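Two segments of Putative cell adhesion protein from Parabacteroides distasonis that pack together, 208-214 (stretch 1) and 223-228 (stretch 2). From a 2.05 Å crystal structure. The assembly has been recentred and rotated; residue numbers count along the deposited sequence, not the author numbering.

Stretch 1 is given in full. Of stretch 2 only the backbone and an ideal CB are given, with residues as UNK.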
# COMPACT_ATOMS: atom_id res chain seq x y z
N ALA A 208 -0.46 -7.52 7.23
CA ALA A 208 -0.39 -6.75 5.97
C ALA A 208 -1.05 -7.62 4.91
O ALA A 208 -0.65 -8.77 4.73
CB ALA A 208 1.10 -6.49 5.60
N LYS A 209 -2.08 -7.11 4.24
CA LYS A 209 -2.62 -7.85 3.10
C LYS A 209 -1.53 -7.91 2.04
O LYS A 209 -0.94 -6.90 1.66
CB LYS A 209 -3.92 -7.26 2.59
CG LYS A 209 -5.09 -7.64 3.48
CD LYS A 209 -6.43 -7.37 2.89
CE LYS A 209 -7.55 -7.91 3.81
NZ LYS A 209 -8.91 -7.61 3.32
N GLY A 210 -1.21 -9.13 1.62
CA GLY A 210 -0.12 -9.32 0.68
C GLY A 210 -0.58 -9.45 -0.74
O GLY A 210 0.24 -9.69 -1.63
N VAL A 211 -1.89 -9.30 -0.95
CA VAL A 211 -2.49 -9.30 -2.29
C VAL A 211 -3.42 -8.10 -2.44
O VAL A 211 -3.98 -7.59 -1.45
CB VAL A 211 -3.32 -10.57 -2.60
CG1 VAL A 211 -2.45 -11.83 -2.72
CG2 VAL A 211 -4.44 -10.78 -1.53
N SER A 212 -3.59 -7.67 -3.69
CA SER A 212 -4.42 -6.50 -4.07
C SER A 212 -4.86 -6.63 -5.52
O SER A 212 -4.21 -7.29 -6.34
CB SER A 212 -3.62 -5.18 -3.91
OG SER A 212 -4.33 -4.02 -4.41
N SER A 213 -5.97 -6.00 -5.87
CA SER A 213 -6.29 -5.77 -7.29
C SER A 213 -5.27 -4.73 -7.86
O SER A 213 -4.75 -3.91 -7.12
CB SER A 213 -7.73 -5.24 -7.44
OG SER A 213 -8.64 -6.24 -7.09
N VAL A 214 -5.02 -4.77 -9.16
CA VAL A 214 -4.05 -3.89 -9.77
C VAL A 214 -4.61 -2.46 -9.98
O VAL A 214 -3.85 -1.50 -9.96
CB VAL A 214 -3.48 -4.47 -11.07
CG1 VAL A 214 -4.50 -4.45 -12.22
CG2 VAL A 214 -2.18 -3.75 -11.45
N UNK A 223 -8.98 -0.98 -4.13
CA UNK A 223 -8.39 -2.10 -4.84
C UNK A 223 -8.15 -3.27 -3.87
O UNK A 223 -7.47 -4.24 -4.20
CB UNK A 223 -7.08 -1.68 -5.51
N UNK A 224 -8.65 -3.13 -2.65
CA UNK A 224 -8.51 -4.14 -1.61
C UNK A 224 -9.15 -5.44 -2.03
O UNK A 224 -10.25 -5.46 -2.59
CB UNK A 224 -9.13 -3.65 -0.30
N UNK A 225 -8.48 -6.54 -1.71
CA UNK A 225 -9.04 -7.88 -1.90
C UNK A 225 -9.74 -8.33 -0.63
O UNK A 225 -9.17 -8.27 0.46
CB UNK A 225 -7.95 -8.88 -2.29
N UNK A 226 -10.99 -8.78 -0.77
CA UNK A 226 -11.68 -9.46 0.31
C UNK A 226 -10.95 -10.75 0.61
O UNK A 226 -10.43 -11.40 -0.29
CB UNK A 226 -13.14 -9.73 -0.04
N UNK A 227 -10.93 -11.13 1.88
CA UNK A 227 -10.31 -12.40 2.34
C UNK A 227 -11.39 -13.33 2.86
O UNK A 227 -12.47 -12.89 3.24
CB UNK A 227 -9.26 -12.15 3.43
N UNK A 228 -11.09 -14.62 2.87
CA UNK A 228 -12.04 -15.64 3.30
C UNK A 228 -13.35 -15.60 2.48
O UNK A 228 -13.29 -15.34 1.27
CB UNK A 228 -12.35 -15.46 4.79

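Position 223 sets its CA-to-CB bond toward stretch 1. Its backbone O accepts a hydrogen bond from Ser213 N at 2.9 Å, which ties the two stretches together here. The ideal CB lies 3.6 Å from Ser213 O and 3.8 Å from Ser212 OG. Ser212 OG already donates to Ser213 O at 2.7 Å, so a polar partner is not required here. A medium aliphatic side chain would suit, and so might a small polar one. The deposited residue is Ile223, with chi1 p and chi2 t. Its CD1 reaches to 3.4 Å from Ser212 OG.

At position 224 the CB points away from stretch 1, yet it is 5.4 Å from Lys209 NZ. A long acidic or amide side chain could turn its end to it, and an acid would also balance the charge. The deposited residue is Glu224, extended with chi1 and chi2 both t. Its OE2 accepts from Lys209 NZ at 2.9 Å, forming a salt bridge. Its backbone O accepts from water 2, which also hydrogen-bonds to Ser213 OG.

Position 225 points toward stretch 1. Its CB is 4.1 Å from Val211 CG2 and 4.6 Å from Ser212 CA, and the hydroxyl of Ser213 lies further along the strand. An aliphatic side chain could cover the nearby carbons; a long one with a polar end could also reach the hydroxyl. The deposited residue is Lys225. Its CG packs 3.7 Å from Ser212 CA, and its NZ donates to Ser213 OG at 2.9 Å. The backbone takes part too: Lys225 O accepts from Lys209 NZ at 2.9 Å, and water 1 links Lys225 N to Val211 O.

Position 226 points away, with no atom of stretch 1 within 5.5 Å of its ideal CB. Stretch 1 sets little constraint, and many side chains would fit. The deposited residue is Asp226, whose OD1 is hydrogen-bonded elsewhere in the structure.

Position 227 points toward stretch 1, with its CB 4.6 Å from Lys209 NZ. The aliphatic part of Lys209 and Val211 CG2 offer an apolar surface. A large aliphatic or aromatic side chain would suit. The deposited residue is Phe227. Lys209 CE sits over one face of the Phe227 ring, 3.9 Å from its centroid, in a CH-pi contact. Val211 CG2 approaches Phe227 CE1 to 3.5 Å.

Position 228 is out of reach, so stretch 1 gives no preference. Its positive phi of 57° would be easy for glycine. The deposited residue is Phe228.

Stretch 2, residues 223-228: IEKDFF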
# COMPACT_ATOMS: atom_id res chain seq x y z
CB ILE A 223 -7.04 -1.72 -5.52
CG1 ILE A 223 -6.11 -1.06 -4.52
CG2 ILE A 223 -7.31 -0.85 -6.78
CD1 ILE A 223 -4.69 -0.68 -5.05
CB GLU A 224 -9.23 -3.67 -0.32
CG GLU A 224 -9.10 -4.67 0.88
CD GLU A 224 -9.72 -4.13 2.16
OE1 GLU A 224 -10.34 -3.06 2.12
OE2 GLU A 224 -9.57 -4.77 3.23
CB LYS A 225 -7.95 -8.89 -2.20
CG LYS A 225 -7.30 -8.83 -3.58
CD LYS A 225 -8.32 -8.85 -4.73
CE LYS A 225 -7.64 -9.26 -6.04
NZ LYS A 225 -8.52 -9.13 -7.23
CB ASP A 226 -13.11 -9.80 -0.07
CG ASP A 226 -13.99 -8.61 -0.15
OD1 ASP A 226 -13.60 -7.51 0.23
OD2 ASP A 226 -15.11 -8.80 -0.58
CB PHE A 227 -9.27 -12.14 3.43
CG PHE A 227 -7.89 -11.80 2.93
CD1 PHE A 227 -7.68 -10.98 1.79
CD2 PHE A 227 -6.78 -12.21 3.66
CE1 PHE A 227 -6.39 -10.61 1.40
CE2 PHE A 227 -5.47 -11.85 3.28
CZ PHE A 227 -5.26 -11.06 2.17
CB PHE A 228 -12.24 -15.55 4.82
CG PHE A 228 -10.97 -15.80 5.58
CD1 PHE A 228 -10.40 -17.07 5.60
CD2 PHE A 228 -10.29 -14.77 6.18
CE1 PHE A 228 -9.19 -17.30 6.23
CE2 PHE A 228 -9.08 -15.00 6.84
CZ PHE A 228 -8.54 -16.26 6.87
O HOH W 1 -5.85 -5.78 -0.51
O HOH W 2 -10.49 -5.21 -5.35
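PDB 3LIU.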